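PDB 3GA2: endonuclease V, which probably repairs deaminated bases by nicking double-stranded DNA at the second phosphodiester bond 3' to a deoxyinosine, using magnesium. Local coordinates for residues Y57-I65 with L98-T108. The protein carries 1 engineered substitution. Numbering follows the deposited sequence.
Sequences YGVCCIIVI and LIIEAAKKLET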
loop_
_atom_site.group_PDB
_atom_site.type_symbol
_atom_site.label_atom_id
_atom_site.label_comp_id
_atom_site.label_asym_id
_atom_site.label_seq_id
_atom_site.Cartn_x
_atom_site.Cartn_y
_atom_site.Cartn_z
ATOM N N TYR A 57 2.168 18.658 4.873
ATOM C CA TYR A 57 3.126 18.113 3.917
ATOM C C TYR A 57 3.187 16.594 3.972
ATOM O O TYR A 57 2.665 15.968 4.896
ATOM C CB TYR A 57 4.531 18.665 4.171
ATOM C CG TYR A 57 4.717 20.112 3.787
ATOM C CD1 TYR A 57 4.196 21.137 4.576
ATOM C CD2 TYR A 57 5.427 20.460 2.639
ATOM C CE1 TYR A 57 4.377 22.477 4.230
ATOM C CE2 TYR A 57 5.613 21.793 2.285
ATOM C CZ TYR A 57 5.086 22.795 3.085
ATOM O OH TYR A 57 5.276 24.111 2.738
ATOM N N GLY A 58 3.844 16.008 2.977
ATOM C CA GLY A 58 3.967 14.565 2.931
ATOM C C GLY A 58 5.191 14.099 2.172
ATOM O O GLY A 58 5.612 14.722 1.196
ATOM N N VAL A 59 5.774 13.001 2.634
ATOM C CA VAL A 59 6.945 12.434 1.985
ATOM C C VAL A 59 6.707 10.956 1.707
ATOM O O VAL A 59 6.428 10.177 2.619
ATOM C CB VAL A 59 8.204 12.559 2.863
ATOM C CG1 VAL A 59 9.399 11.958 2.140
ATOM C CG2 VAL A 59 8.468 14.013 3.183
ATOM N N CYS A 60 6.818 10.575 0.441
ATOM C CA CYS A 60 6.630 9.186 0.053
ATOM C C CYS A 60 7.975 8.560 -0.264
ATOM O O CYS A 60 8.754 9.114 -1.037
ATOM C CB CYS A 60 5.737 9.077 -1.186
ATOM S SG CYS A 60 5.749 7.414 -1.937
ATOM N N CYS A 61 8.243 7.411 0.343
ATOM C CA CYS A 61 9.484 6.694 0.106
ATOM C C CYS A 61 9.177 5.346 -0.522
ATOM O O CYS A 61 8.220 4.667 -0.143
ATOM C CB CYS A 61 10.247 6.443 1.408
ATOM S SG CYS A 61 10.991 7.889 2.187
ATOM N N ILE A 62 9.998 4.969 -1.489
ATOM C CA ILE A 62 9.864 3.683 -2.146
ATOM C C ILE A 62 11.203 2.995 -1.934
ATOM O O ILE A 62 12.254 3.542 -2.269
ATOM C CB ILE A 62 9.592 3.827 -3.657
ATOM C CG1 ILE A 62 8.208 4.443 -3.883
ATOM C CG2 ILE A 62 9.674 2.461 -4.339
ATOM C CD1 ILE A 62 7.857 4.662 -5.345
ATOM N N ILE A 63 11.158 1.808 -1.345
ATOM C CA ILE A 63 12.359 1.031 -1.089
ATOM C C ILE A 63 12.262 -0.216 -1.949
ATOM O O ILE A 63 11.297 -0.964 -1.834
ATOM C CB ILE A 63 12.443 0.585 0.380
ATOM C CG1 ILE A 63 12.255 1.788 1.301
ATOM C CG2 ILE A 63 13.780 -0.092 0.636
ATOM C CD1 ILE A 63 13.321 2.856 1.147
ATOM N N VAL A 64 13.247 -0.425 -2.814
ATOM C CA VAL A 64 13.263 -1.588 -3.687
ATOM C C VAL A 64 14.282 -2.588 -3.165
ATOM O O VAL A 64 15.423 -2.225 -2.892
ATOM C CB VAL A 64 13.663 -1.203 -5.131
ATOM C CG1 VAL A 64 13.502 -2.398 -6.053
ATOM C CG2 VAL A 64 12.804 -0.038 -5.621
ATOM N N ILE A 65 13.873 -3.841 -2.990
ATOM C CA ILE A 65 14.816 -4.848 -2.531
ATOM C C ILE A 65 14.928 -5.967 -3.557
ATOM O O ILE A 65 14.069 -6.112 -4.425
ATOM C CB ILE A 65 14.409 -5.467 -1.167
ATOM C CG1 ILE A 65 13.088 -6.225 -1.300
ATOM C CG2 ILE A 65 14.291 -4.365 -0.107
ATOM C CD1 ILE A 65 12.846 -7.211 -0.181
ATOM N N LEU A 98 2.201 12.137 -4.988
ATOM C CA LEU A 98 3.531 11.915 -4.429
ATOM C C LEU A 98 4.028 10.507 -4.746
ATOM O O LEU A 98 5.222 10.298 -4.965
ATOM C CB LEU A 98 3.527 12.127 -2.913
ATOM C CG LEU A 98 3.481 13.590 -2.463
ATOM C CD1 LEU A 98 3.321 13.677 -0.960
ATOM C CD2 LEU A 98 4.759 14.283 -2.911
ATOM N N ILE A 99 3.112 9.542 -4.769
ATOM C CA ILE A 99 3.473 8.159 -5.064
ATOM C C ILE A 99 3.972 8.030 -6.498
ATOM O O ILE A 99 5.001 7.400 -6.762
ATOM C CB ILE A 99 2.275 7.212 -4.864
ATOM C CG1 ILE A 99 1.794 7.306 -3.412
ATOM C CG2 ILE A 99 2.679 5.772 -5.211
ATOM C CD1 ILE A 99 0.539 6.489 -3.106
ATOM N N ILE A 100 3.244 8.645 -7.419
ATOM C CA ILE A 100 3.602 8.606 -8.827
ATOM C C ILE A 100 4.939 9.299 -9.051
ATOM O O ILE A 100 5.784 8.801 -9.790
ATOM C CB ILE A 100 2.531 9.299 -9.683
ATOM C CG1 ILE A 100 1.161 8.699 -9.376
ATOM C CG2 ILE A 100 2.868 9.147 -11.159
ATOM C CD1 ILE A 100 1.113 7.197 -9.515
ATOM N N GLU A 101 5.119 10.450 -8.413
ATOM C CA GLU A 101 6.360 11.206 -8.541
ATOM C C GLU A 101 7.566 10.367 -8.146
ATOM O O GLU A 101 8.580 10.352 -8.848
ATOM C CB GLU A 101 6.317 12.456 -7.662
ATOM C CG GLU A 101 6.102 13.740 -8.436
ATOM C CD GLU A 101 7.094 13.889 -9.571
ATOM O OE1 GLU A 101 8.315 13.776 -9.316
ATOM O OE2 GLU A 101 6.655 14.117 -10.717
ATOM N N ALA A 102 7.448 9.683 -7.013
ATOM C CA ALA A 102 8.519 8.839 -6.503
ATOM C C ALA A 102 8.776 7.680 -7.459
ATOM O O ALA A 102 9.918 7.410 -7.825
ATOM C CB ALA A 102 8.149 8.308 -5.112
ATOM N N ALA A 103 7.705 7.012 -7.876
ATOM C CA ALA A 103 7.822 5.883 -8.794
ATOM C C ALA A 103 8.537 6.288 -10.084
ATOM O O ALA A 103 9.287 5.496 -10.664
ATOM C CB ALA A 103 6.437 5.326 -9.113
ATOM N N LYS A 104 8.303 7.520 -10.527
ATOM C CA LYS A 104 8.929 8.029 -11.747
ATOM C C LYS A 104 10.438 8.198 -11.595
ATOM O O LYS A 104 11.175 8.245 -12.583
ATOM C CB LYS A 104 8.267 9.354 -12.153
ATOM C CG LYS A 104 6.797 9.162 -12.514
ATOM C CD LYS A 104 6.002 10.452 -12.522
ATOM C CE LYS A 104 6.204 11.245 -13.789
ATOM N NZ LYS A 104 5.335 12.456 -13.760
ATOM N N LYS A 105 10.903 8.263 -10.355
ATOM C CA LYS A 105 12.327 8.418 -10.104
ATOM C C LYS A 105 13.059 7.078 -10.105
ATOM O O LYS A 105 14.284 7.037 -10.185
ATOM C CB LYS A 105 12.541 9.127 -8.766
ATOM C CG LYS A 105 11.957 10.535 -8.704
ATOM C CD LYS A 105 12.194 11.151 -7.338
ATOM C CE LYS A 105 11.754 12.602 -7.289
ATOM N NZ LYS A 105 12.191 13.242 -6.012
ATOM N N LEU A 106 12.305 5.984 -10.025
ATOM C CA LEU A 106 12.885 4.642 -10.006
ATOM C C LEU A 106 13.675 4.244 -11.254
ATOM O O LEU A 106 13.184 4.360 -12.379
ATOM C CB LEU A 106 11.783 3.601 -9.788
ATOM C CG LEU A 106 11.065 3.597 -8.435
ATOM C CD1 LEU A 106 9.939 2.572 -8.456
ATOM C CD2 LEU A 106 12.062 3.270 -7.328
ATOM N N GLU A 107 14.897 3.761 -11.049
ATOM C CA GLU A 107 15.714 3.307 -12.166
ATOM C C GLU A 107 15.380 1.833 -12.378
ATOM O O GLU A 107 15.472 1.316 -13.493
ATOM C CB GLU A 107 17.213 3.468 -11.874
ATOM C CG GLU A 107 17.696 4.915 -11.803
ATOM C CD GLU A 107 19.212 5.028 -11.816
ATOM O OE1 GLU A 107 19.876 4.272 -11.083
ATOM O OE2 GLU A 107 19.744 5.878 -12.554
ATOM N N THR A 108 14.987 1.158 -11.302
ATOM C CA THR A 108 14.626 -0.252 -11.395
ATOM C C THR A 108 13.154 -0.374 -11.773
ATOM O O THR A 108 12.441 0.624 -11.867
ATOM C CB THR A 108 14.847 -0.991 -10.068
ATOM O OG1 THR A 108 13.977 -0.452 -9.066
ATOM C CG2 THR A 108 16.294 -0.848 -9.618
#
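Ile62 and Ala102 meet where strand 55-66 packs against helix 96-105, and the packing around them is apolar. The CD1 of Ile62 reaches the helix backbone, 3.5 Å from Ala103 N, and also touches the methyl group of Ala102 (CD1 to CB 3.7 Å). Its side chain is extended, with CD1 anti to CA (chi2 178°), which carries this methyl to the helix while CG2 stays nearer the strand. CG2 meets Leu106, and the two side chains cross at about a right angle; CD2 of Leu106 lies 3.9 Å from Ile62 CG2 and 3.8 Å from Val64 CG2, so one methyl bridges two strand residues. Nearer the start of the helix segment, Cys60 has SG swung anti to its backbone N (chi1 168°), against Ile99 CA at 3.9 Å and close to the Ala102 methyl, while its CB faces the CB of Leu98. Gly58, Cys60, Ile62 and Val64 form the helix-facing side of the strand; on the reverse side Val59 and Cys61 pack against helix 217-235. This is a helix laid across one face of the central mixed sheet in an RNase H-like fold, the two segment axes 8.0 Å apart at an angle of 38°. Cys61 pairs through its backbone with Asp46 on adjoining strand 41-52, a predicted magnesium ligand. Polar atoms enter at both ends without any hydrogen bond between the segments. CD1 of Leu98 packs on the carbonyl of Gly58, 3.3 Å from its O. Beyond the helix, Thr108 OG1 lies 3.6 Å from Val64 CG1 and touches CG2 as well, but its hydrogen bond is to Glu74 on edge strand 72-81, whose carboxylate also receives Glu107 N.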